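Long-range contact in aclacinomycin oxidoreductase (AknOx) (Streptomyces galilaeus, PDB 2IPI), which catalyses the last two steps of aclacinomycin biosynthesis, oxidising the terminal sugar of the antibiotic with oxygen and a bicovalently bound FAD: residues V180-R192 with K502-A514. Sequence-based numbering, arbitrary orientation.
Sequences VEVVVVDASGRAR and KARWDPRDVFRHA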
loop_
_atom_site.group_PDB
_atom_site.type_symbol
_atom_site.label_atom_id
_atom_site.label_comp_id
_atom_site.label_asym_id
_atom_site.label_seq_id
_atom_site.Cartn_x
_atom_site.Cartn_y
_atom_site.Cartn_z
ATOM N N VAL A 180 4.678 -6.675 -17.351
ATOM C CA VAL A 180 3.327 -7.021 -16.924
ATOM C C VAL A 180 2.500 -7.554 -18.086
ATOM O O VAL A 180 2.561 -7.006 -19.189
ATOM C CB VAL A 180 2.670 -5.778 -16.274
ATOM C CG1 VAL A 180 2.511 -4.677 -17.310
ATOM C CG2 VAL A 180 1.347 -6.116 -15.625
ATOM N N GLU A 181 1.766 -8.617 -17.811
ATOM C CA GLU A 181 0.776 -9.211 -18.702
ATOM C C GLU A 181 -0.603 -8.724 -18.285
ATOM O O GLU A 181 -0.976 -8.889 -17.126
ATOM C CB GLU A 181 0.839 -10.743 -18.671
ATOM C CG GLU A 181 1.940 -11.356 -19.487
ATOM C CD GLU A 181 2.609 -12.577 -18.899
ATOM O OE1 GLU A 181 2.017 -13.510 -18.334
ATOM O OE2 GLU A 181 3.851 -12.587 -19.037
ATOM N N VAL A 182 -1.320 -8.103 -19.199
ATOM C CA VAL A 182 -2.571 -7.400 -18.944
ATOM C C VAL A 182 -3.667 -7.787 -19.927
ATOM O O VAL A 182 -3.379 -8.123 -21.085
ATOM C CB VAL A 182 -2.375 -5.873 -19.045
ATOM C CG1 VAL A 182 -3.478 -5.134 -18.297
ATOM C CG2 VAL A 182 -1.012 -5.461 -18.504
ATOM N N VAL A 183 -4.915 -7.743 -19.484
ATOM C CA VAL A 183 -6.026 -7.832 -20.435
ATOM C C VAL A 183 -6.626 -6.421 -20.541
ATOM O O VAL A 183 -7.110 -5.860 -19.556
ATOM C CB VAL A 183 -7.078 -8.874 -20.057
ATOM C CG1 VAL A 183 -8.310 -8.789 -20.945
ATOM C CG2 VAL A 183 -6.501 -10.290 -20.154
ATOM N N VAL A 184 -6.556 -5.883 -21.746
ATOM C CA VAL A 184 -7.054 -4.573 -22.143
ATOM C C VAL A 184 -8.175 -4.684 -23.178
ATOM O O VAL A 184 -8.428 -5.764 -23.713
ATOM C CB VAL A 184 -5.892 -3.752 -22.706
ATOM C CG1 VAL A 184 -4.843 -3.492 -21.620
ATOM C CG2 VAL A 184 -5.228 -4.446 -23.883
ATOM N N VAL A 185 -8.897 -3.589 -23.428
ATOM C CA VAL A 185 -10.009 -3.606 -24.376
ATOM C C VAL A 185 -9.772 -2.525 -25.440
ATOM O O VAL A 185 -9.390 -1.401 -25.113
ATOM C CB VAL A 185 -11.380 -3.409 -23.713
ATOM C CG1 VAL A 185 -12.470 -3.216 -24.767
ATOM C CG2 VAL A 185 -11.719 -4.583 -22.800
ATOM N N ASP A 186 -9.983 -2.943 -26.672
ATOM C CA ASP A 186 -9.875 -2.261 -27.925
ATOM C C ASP A 186 -10.800 -1.054 -28.064
ATOM O O ASP A 186 -11.844 -1.079 -27.431
ATOM C CB ASP A 186 -10.278 -3.219 -29.074
ATOM C CG ASP A 186 -9.036 -3.518 -29.897
ATOM O OD1 ASP A 186 -8.083 -2.713 -29.787
ATOM O OD2 ASP A 186 -9.041 -4.529 -30.616
ATOM N N ALA A 187 -10.412 -0.102 -28.896
ATOM C CA ALA A 187 -11.318 0.951 -29.345
ATOM C C ALA A 187 -12.529 0.332 -30.047
ATOM O O ALA A 187 -13.636 0.864 -29.940
ATOM C CB ALA A 187 -10.612 1.934 -30.264
ATOM N N SER A 188 -12.314 -0.767 -30.737
ATOM C CA SER A 188 -13.272 -1.587 -31.453
ATOM C C SER A 188 -14.156 -2.445 -30.553
ATOM O O SER A 188 -15.114 -3.063 -31.022
ATOM C CB SER A 188 -12.509 -2.502 -32.421
ATOM O OG SER A 188 -12.148 -3.722 -31.797
ATOM N N GLY A 189 -13.844 -2.500 -29.259
ATOM C CA GLY A 189 -14.629 -3.248 -28.297
ATOM C C GLY A 189 -14.109 -4.649 -28.019
ATOM O O GLY A 189 -14.851 -5.500 -27.522
ATOM N N ARG A 190 -12.843 -4.895 -28.327
ATOM C CA ARG A 190 -12.317 -6.251 -28.199
ATOM C C ARG A 190 -11.421 -6.391 -26.968
ATOM O O ARG A 190 -10.522 -5.567 -26.831
ATOM C CB ARG A 190 -11.478 -6.641 -29.419
ATOM C CG ARG A 190 -12.132 -7.594 -30.386
ATOM C CD ARG A 190 -11.499 -7.592 -31.758
ATOM N NE ARG A 190 -10.957 -6.291 -32.155
ATOM C CZ ARG A 190 -9.874 -6.185 -32.925
ATOM N NH1 ARG A 190 -9.260 -7.289 -33.348
ATOM N NH2 ARG A 190 -9.408 -4.999 -33.277
ATOM N N ALA A 191 -11.635 -7.401 -26.146
ATOM C CA ALA A 191 -10.656 -7.768 -25.118
ATOM C C ALA A 191 -9.432 -8.412 -25.771
ATOM O O ALA A 191 -9.574 -9.183 -26.724
ATOM C CB ALA A 191 -11.260 -8.702 -24.088
ATOM N N ARG A 192 -8.242 -8.108 -25.264
ATOM C CA ARG A 192 -7.005 -8.648 -25.805
ATOM C C ARG A 192 -5.937 -8.839 -24.730
ATOM O O ARG A 192 -5.810 -8.074 -23.784
ATOM C CB ARG A 192 -6.431 -7.748 -26.912
ATOM C CG ARG A 192 -7.055 -6.374 -27.045
ATOM C CD ARG A 192 -7.393 -5.994 -28.468
ATOM N NE ARG A 192 -7.861 -7.093 -29.314
ATOM C CZ ARG A 192 -7.456 -7.316 -30.562
ATOM N NH1 ARG A 192 -6.558 -6.514 -31.126
ATOM N NH2 ARG A 192 -7.939 -8.341 -31.252
ATOM N N LYS A 502 -4.224 6.146 -20.187
ATOM C CA LYS A 502 -5.621 5.732 -19.985
ATOM C C LYS A 502 -6.338 5.698 -21.325
ATOM O O LYS A 502 -7.014 4.722 -21.627
ATOM C CB LYS A 502 -6.278 6.644 -18.968
ATOM C CG LYS A 502 -7.762 6.546 -18.750
ATOM C CD LYS A 502 -8.222 5.234 -18.144
ATOM C CE LYS A 502 -9.732 5.218 -17.967
ATOM N NZ LYS A 502 -10.226 3.837 -17.694
ATOM N N ALA A 503 -6.142 6.717 -22.127
ATOM C CA ALA A 503 -6.742 6.900 -23.439
ATOM C C ALA A 503 -6.302 5.904 -24.495
ATOM O O ALA A 503 -7.041 5.547 -25.427
ATOM C CB ALA A 503 -6.354 8.311 -23.865
ATOM N N ARG A 504 -5.055 5.435 -24.384
ATOM C CA ARG A 504 -4.522 4.522 -25.387
ATOM C C ARG A 504 -4.932 3.082 -25.094
ATOM O O ARG A 504 -5.339 2.342 -25.995
ATOM C CB ARG A 504 -2.997 4.631 -25.454
ATOM N N TRP A 505 -4.816 2.671 -23.829
ATOM C CA TRP A 505 -5.059 1.244 -23.576
ATOM C C TRP A 505 -6.442 0.933 -23.038
ATOM O O TRP A 505 -6.827 -0.243 -23.022
ATOM C CB TRP A 505 -3.941 0.734 -22.646
ATOM C CG TRP A 505 -2.822 0.128 -23.442
ATOM C CD1 TRP A 505 -2.795 -1.148 -23.947
ATOM C CD2 TRP A 505 -1.589 0.742 -23.831
ATOM N NE1 TRP A 505 -1.628 -1.355 -24.618
ATOM C CE2 TRP A 505 -0.860 -0.215 -24.564
ATOM C CE3 TRP A 505 -1.023 2.000 -23.632
ATOM C CZ2 TRP A 505 0.399 0.051 -25.098
ATOM C CZ3 TRP A 505 0.226 2.273 -24.159
ATOM C CH2 TRP A 505 0.927 1.301 -24.885
ATOM N N ASP A 506 -7.202 1.941 -22.628
ATOM C CA ASP A 506 -8.607 1.809 -22.250
ATOM C C ASP A 506 -9.451 2.938 -22.848
ATOM O O ASP A 506 -10.055 3.704 -22.096
ATOM C CB ASP A 506 -8.791 1.809 -20.731
ATOM C CG ASP A 506 -10.157 1.387 -20.238
ATOM O OD1 ASP A 506 -10.921 0.663 -20.911
ATOM O OD2 ASP A 506 -10.504 1.790 -19.104
ATOM N N PRO A 507 -9.515 3.065 -24.168
ATOM C CA PRO A 507 -10.314 4.122 -24.801
ATOM C C PRO A 507 -11.804 4.102 -24.469
ATOM O O PRO A 507 -12.405 5.173 -24.385
ATOM C CB PRO A 507 -10.169 3.856 -26.302
ATOM C CG PRO A 507 -9.378 2.617 -26.466
ATOM C CD PRO A 507 -8.796 2.237 -25.144
ATOM N N ARG A 508 -12.451 2.961 -24.321
ATOM C CA ARG A 508 -13.840 2.794 -23.973
ATOM C C ARG A 508 -14.096 2.947 -22.466
ATOM O O ARG A 508 -15.239 2.690 -22.065
ATOM C CB ARG A 508 -14.343 1.417 -24.400
ATOM C CG ARG A 508 -13.980 0.914 -25.783
ATOM C CD ARG A 508 -15.066 -0.012 -26.335
ATOM N NE ARG A 508 -15.394 0.369 -27.708
ATOM C CZ ARG A 508 -16.614 0.510 -28.193
ATOM N NH1 ARG A 508 -16.745 0.863 -29.470
ATOM N NH2 ARG A 508 -17.679 0.301 -27.441
ATOM N N ASP A 509 -13.119 3.313 -21.647
ATOM C CA ASP A 509 -13.342 3.508 -20.202
ATOM C C ASP A 509 -14.043 2.312 -19.577
ATOM O O ASP A 509 -15.095 2.378 -18.924
ATOM C CB ASP A 509 -14.156 4.783 -19.938
ATOM C CG ASP A 509 -14.069 5.298 -18.504
ATOM O OD1 ASP A 509 -13.084 5.008 -17.786
ATOM O OD2 ASP A 509 -14.792 6.265 -18.143
ATOM N N VAL A 510 -13.461 1.121 -19.792
ATOM C CA VAL A 510 -14.108 -0.100 -19.328
ATOM C C VAL A 510 -13.791 -0.335 -17.855
ATOM O O VAL A 510 -14.628 -0.892 -17.135
ATOM C CB VAL A 510 -13.705 -1.274 -20.231
ATOM C CG1 VAL A 510 -14.150 -2.614 -19.704
ATOM C CG2 VAL A 510 -14.346 -1.036 -21.601
ATOM N N PHE A 511 -12.605 0.129 -17.478
ATOM C CA PHE A 511 -12.085 0.021 -16.118
ATOM C C PHE A 511 -12.068 1.369 -15.409
ATOM O O PHE A 511 -11.378 2.319 -15.748
ATOM C CB PHE A 511 -10.674 -0.596 -16.139
ATOM C CG PHE A 511 -10.698 -1.858 -16.999
ATOM C CD1 PHE A 511 -10.302 -1.834 -18.313
ATOM C CD2 PHE A 511 -11.139 -3.056 -16.456
ATOM C CE1 PHE A 511 -10.320 -2.960 -19.119
ATOM C CE2 PHE A 511 -11.177 -4.173 -17.254
ATOM C CZ PHE A 511 -10.791 -4.153 -18.574
ATOM N N ARG A 512 -12.918 1.435 -14.382
ATOM C CA ARG A 512 -13.160 2.678 -13.683
ATOM C C ARG A 512 -13.637 2.409 -12.258
ATOM O O ARG A 512 -13.994 1.275 -11.946
ATOM C CB ARG A 512 -14.213 3.502 -14.444
ATOM N N HIS A 513 -13.637 3.447 -11.441
ATOM C CA HIS A 513 -14.117 3.475 -10.065
ATOM C C HIS A 513 -14.002 4.935 -9.600
ATOM O O HIS A 513 -13.502 5.725 -10.406
ATOM C CB HIS A 513 -13.372 2.555 -9.108
ATOM C CG HIS A 513 -11.881 2.729 -9.084
ATOM N ND1 HIS A 513 -11.019 1.796 -9.617
ATOM C CD2 HIS A 513 -11.097 3.731 -8.618
ATOM C CE1 HIS A 513 -9.767 2.210 -9.471
ATOM N NE2 HIS A 513 -9.781 3.377 -8.861
ATOM N N ALA A 514 -14.407 5.234 -8.381
ATOM C CA ALA A 514 -14.453 6.591 -7.849
ATOM C C ALA A 514 -13.136 7.327 -7.963
ATOM O O ALA A 514 -13.105 8.533 -8.266
ATOM C CB ALA A 514 -14.935 6.590 -6.397
HETATM O O HOH W 1 -8.363 -1.733 -21.844
HETATM O O HOH W 2 -11.593 0.230 -24.085
HETATM O O HOH W 3 -6.675 -1.342 -25.465
#
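A water-bridged, partly apolar contact joins the end of strand 177-185 and its hairpin turn to the loop leaving helix 495-505, at the periphery of the FAD-binding half of the chain. At the turn, Arg-508 grips Ala-187 O side-on: its NE (2.9 Å from that oxygen) and NH1 (3.1 Å) both donate to it. The oxygen lies in the guanidinium plane; NE comes from above the carbonyl plane, NH1 nearer to it. The chain of Arg-508 bends at chi3 (133°), and Gly-189 CA lies over one face of its guanidinium. Pro-507 CG packs on Ala-187 CB at 4.1 Å. The turn, type I from Asp-186 to Gly-189, closes the beta-hairpin of strands 177-185 and 191-197 in the five-stranded antiparallel sheet of the PCMH-type FAD domain; the berberine-like C-terminal region thus folds back onto it. Val-185 spreads its methyls, CG1 to Val-510 CG2 and CG2 to Phe-511 CE1 (both 4.3 Å), while Val-72 and Met-76 of helix 65-78 also meet it. Val-184 lies alongside Trp-505, Val-184 CG1 being 3.9 Å from Trp-505 CD1. Two waters bridge the segments: one joins Val-185 O to Trp-505 O, a second Val-185 O to Arg-508 N, with a longer bond to Asp-506 OD1. The Asp-506 carboxylate ties the loop back on itself, OD1 accepting from Val-510 N and OD2 from Phe-511 N; OD2 also forms a salt bridge with Lys-502 NZ.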